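Local coordinates for AvmM (PDB 7FE6), which catalyses macrocyclization through dehydration and Michael-type addition in the biosynthesis of alchivemycin A, at the interface of chains A and B. Coordinates in Å, arbitrary orientation; residue numbers count along the deposited sequence, not the author numbering. Chains: chain A/B, AvmM.

The interface of chains A and B. Residues chain A 34, 188, 191, 193-194; chain B 40-42, 88, 141.
The guanidinium of A:Arg188 meets the carboxylate of B:Glu42 edge to edge, their planes turned 36° apart, and the backbone carbonyl of A:Glu191 lies at another part of the same guanidinium edge. B:Trp88 presents its own edge to this pair, with NE of A:Arg188 and OE2 of B:Glu42 near the ring plane, while over one face of the indole lies NH1 of B:Arg141, 3.2 Å above the ring plane and over its centre. At the edge of that second guanidinium sits NH2 of A:Arg188.

The grip on B:Glu42 is side-on. NE of A:Arg188 gives a salt-bridged hydrogen bond of 2.6 Å to OE2 of B:Glu42, using that oxygen's syn lone pair, and NH2 reaches OE1 of the same acid at 3.1 Å from the syn side, 26° out of the carboxylate plane. A bend at chi3 (-54°) in A:Arg188 turns this NE edge towards the acid. The same A:Arg188 NH2 also donates to the A:Glu191 carbonyl O at 2.7 Å, which fixes the rotation of the group. From the opposite face of the carboxylate, B:Arg141 NE donates to OE1 of B:Glu42 at 2.6 Å. NH2 of A:Arg188 and NH2 of B:Arg141 come within 3.0 Å of each other, a pairing of like charges that the shared carboxylate is likely to offset. An alanine in place of A:Arg188 would probably leave the B:Glu42 carboxylate without its charged mate from chain A and the A:Glu191 carbonyl without this donor.

Around the polar centre, CG2 of A:Val34 packs on the B:Glu42 carboxyl carbon CD at 3.6 Å. The A:Pro193 ring lies over CB of B:Glu42 with its CG, and its CB touches B:Thr40 CG2 and the B:Arg141 stem.

On chain A the patch joins strands 34-35 and 183-189 to the loop leading into the C-terminal tail; on chain B it uses strands 40-49 and 135-144 and the loop bearing B:Trp88. It forms part of a contact between copies in the deposited trimer, not an exact two-fold, which may or may not be the biological assembly.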
loop_
_atom_site.group_PDB
_atom_site.type_symbol
_atom_site.label_atom_id
_atom_site.label_comp_id
_atom_site.label_asym_id
_atom_site.label_seq_id
_atom_site.Cartn_x
_atom_site.Cartn_y
_atom_site.Cartn_z
ATOM N N VAL A 34 9.807 9.322 6.572
ATOM C CA VAL A 34 11.036 10.043 6.877
ATOM C C VAL A 34 12.058 9.031 7.376
ATOM O O VAL A 34 11.762 8.228 8.275
ATOM C CB VAL A 34 10.836 11.175 7.910
ATOM C CG1 VAL A 34 12.152 11.812 8.213
ATOM C CG2 VAL A 34 9.853 12.247 7.391
ATOM N N ARG A 188 11.387 11.388 2.794
ATOM C CA ARG A 188 12.456 12.346 2.990
ATOM C C ARG A 188 13.572 11.670 3.770
ATOM O O ARG A 188 13.318 10.820 4.634
ATOM C CB ARG A 188 11.967 13.582 3.738
ATOM C CG ARG A 188 11.063 14.488 2.931
ATOM C CD ARG A 188 10.901 15.809 3.644
ATOM N NE ARG A 188 10.451 15.625 5.024
ATOM C CZ ARG A 188 11.235 15.736 6.099
ATOM N NH1 ARG A 188 12.525 16.041 5.964
ATOM N NH2 ARG A 188 10.731 15.546 7.313
ATOM N N GLU A 191 15.374 15.140 9.029
ATOM C CA GLU A 191 14.766 15.283 10.348
ATOM C C GLU A 191 13.249 15.192 10.270
ATOM O O GLU A 191 12.623 15.632 9.299
ATOM C CB GLU A 191 15.147 16.603 11.029
ATOM C CG GLU A 191 16.554 16.675 11.556
ATOM C CD GLU A 191 16.864 18.041 12.153
ATOM O OE1 GLU A 191 15.899 18.775 12.499
ATOM O OE2 GLU A 191 18.066 18.380 12.280
ATOM N N PRO A 193 9.155 15.681 11.574
ATOM C CA PRO A 193 8.355 16.896 11.732
ATOM C C PRO A 193 8.484 17.431 13.143
ATOM O O PRO A 193 8.458 16.676 14.117
ATOM C CB PRO A 193 6.924 16.433 11.440
ATOM C CG PRO A 193 6.945 14.922 11.678
ATOM C CD PRO A 193 8.321 14.498 11.252
ATOM N N SER A 194 8.677 18.740 13.237
ATOM C CA SER A 194 8.484 19.410 14.500
ATOM C C SER A 194 7.010 19.349 14.879
ATOM O O SER A 194 6.124 19.226 14.025
ATOM C CB SER A 194 8.950 20.862 14.406
ATOM O OG SER A 194 10.323 20.920 14.068
ATOM N N THR B 40 2.179 15.221 16.053
ATOM C CA THR B 40 2.383 15.498 14.635
ATOM C C THR B 40 3.037 14.300 13.971
ATOM O O THR B 40 4.085 13.832 14.426
ATOM C CB THR B 40 3.249 16.738 14.411
ATOM O OG1 THR B 40 2.594 17.888 14.941
ATOM C CG2 THR B 40 3.505 16.959 12.924
ATOM N N ILE B 41 2.429 13.825 12.890
ATOM C CA ILE B 41 2.973 12.772 12.047
ATOM C C ILE B 41 3.252 13.348 10.674
ATOM O O ILE B 41 2.646 14.338 10.244
ATOM C CB ILE B 41 2.018 11.571 11.912
ATOM C CG1 ILE B 41 0.761 12.022 11.170
ATOM C CG2 ILE B 41 1.745 10.952 13.271
ATOM C CD1 ILE B 41 -0.042 10.933 10.603
ATOM N N GLU B 42 4.195 12.718 9.985
ATOM C CA GLU B 42 4.464 13.014 8.592
ATOM C C GLU B 42 4.267 11.750 7.786
ATOM O O GLU B 42 4.721 10.672 8.182
ATOM C CB GLU B 42 5.867 13.569 8.394
ATOM C CG GLU B 42 6.211 13.893 6.950
ATOM C CD GLU B 42 7.422 14.799 6.859
ATOM O OE1 GLU B 42 7.704 15.513 7.850
ATOM O OE2 GLU B 42 8.129 14.756 5.828
ATOM N N TRP B 88 7.781 23.413 1.563
ATOM C CA TRP B 88 6.654 23.236 2.467
ATOM C C TRP B 88 5.736 24.457 2.425
ATOM O O TRP B 88 6.172 25.575 2.152
ATOM C CB TRP B 88 7.157 23.004 3.889
ATOM C CG TRP B 88 7.720 21.635 4.101
ATOM C CD1 TRP B 88 9.044 21.267 4.065
ATOM C CD2 TRP B 88 6.977 20.438 4.373
ATOM N NE1 TRP B 88 9.168 19.916 4.302
ATOM C CE2 TRP B 88 7.920 19.379 4.496
ATOM C CE3 TRP B 88 5.611 20.157 4.536
ATOM C CZ2 TRP B 88 7.537 18.054 4.766
ATOM C CZ3 TRP B 88 5.226 18.839 4.806
ATOM C CH2 TRP B 88 6.194 17.799 4.913
ATOM N N ARG B 141 2.349 16.817 6.693
ATOM C CA ARG B 141 2.455 16.870 8.144
ATOM C C ARG B 141 1.085 17.181 8.722
ATOM O O ARG B 141 0.459 18.175 8.344
ATOM C CB ARG B 141 3.468 17.911 8.581
ATOM C CG ARG B 141 4.855 17.447 8.361
ATOM C CD ARG B 141 5.838 18.592 8.399
ATOM N NE ARG B 141 7.182 18.070 8.225
ATOM C CZ ARG B 141 8.220 18.803 7.856
ATOM N NH1 ARG B 141 8.057 20.096 7.605
ATOM N NH2 ARG B 141 9.407 18.238 7.720
#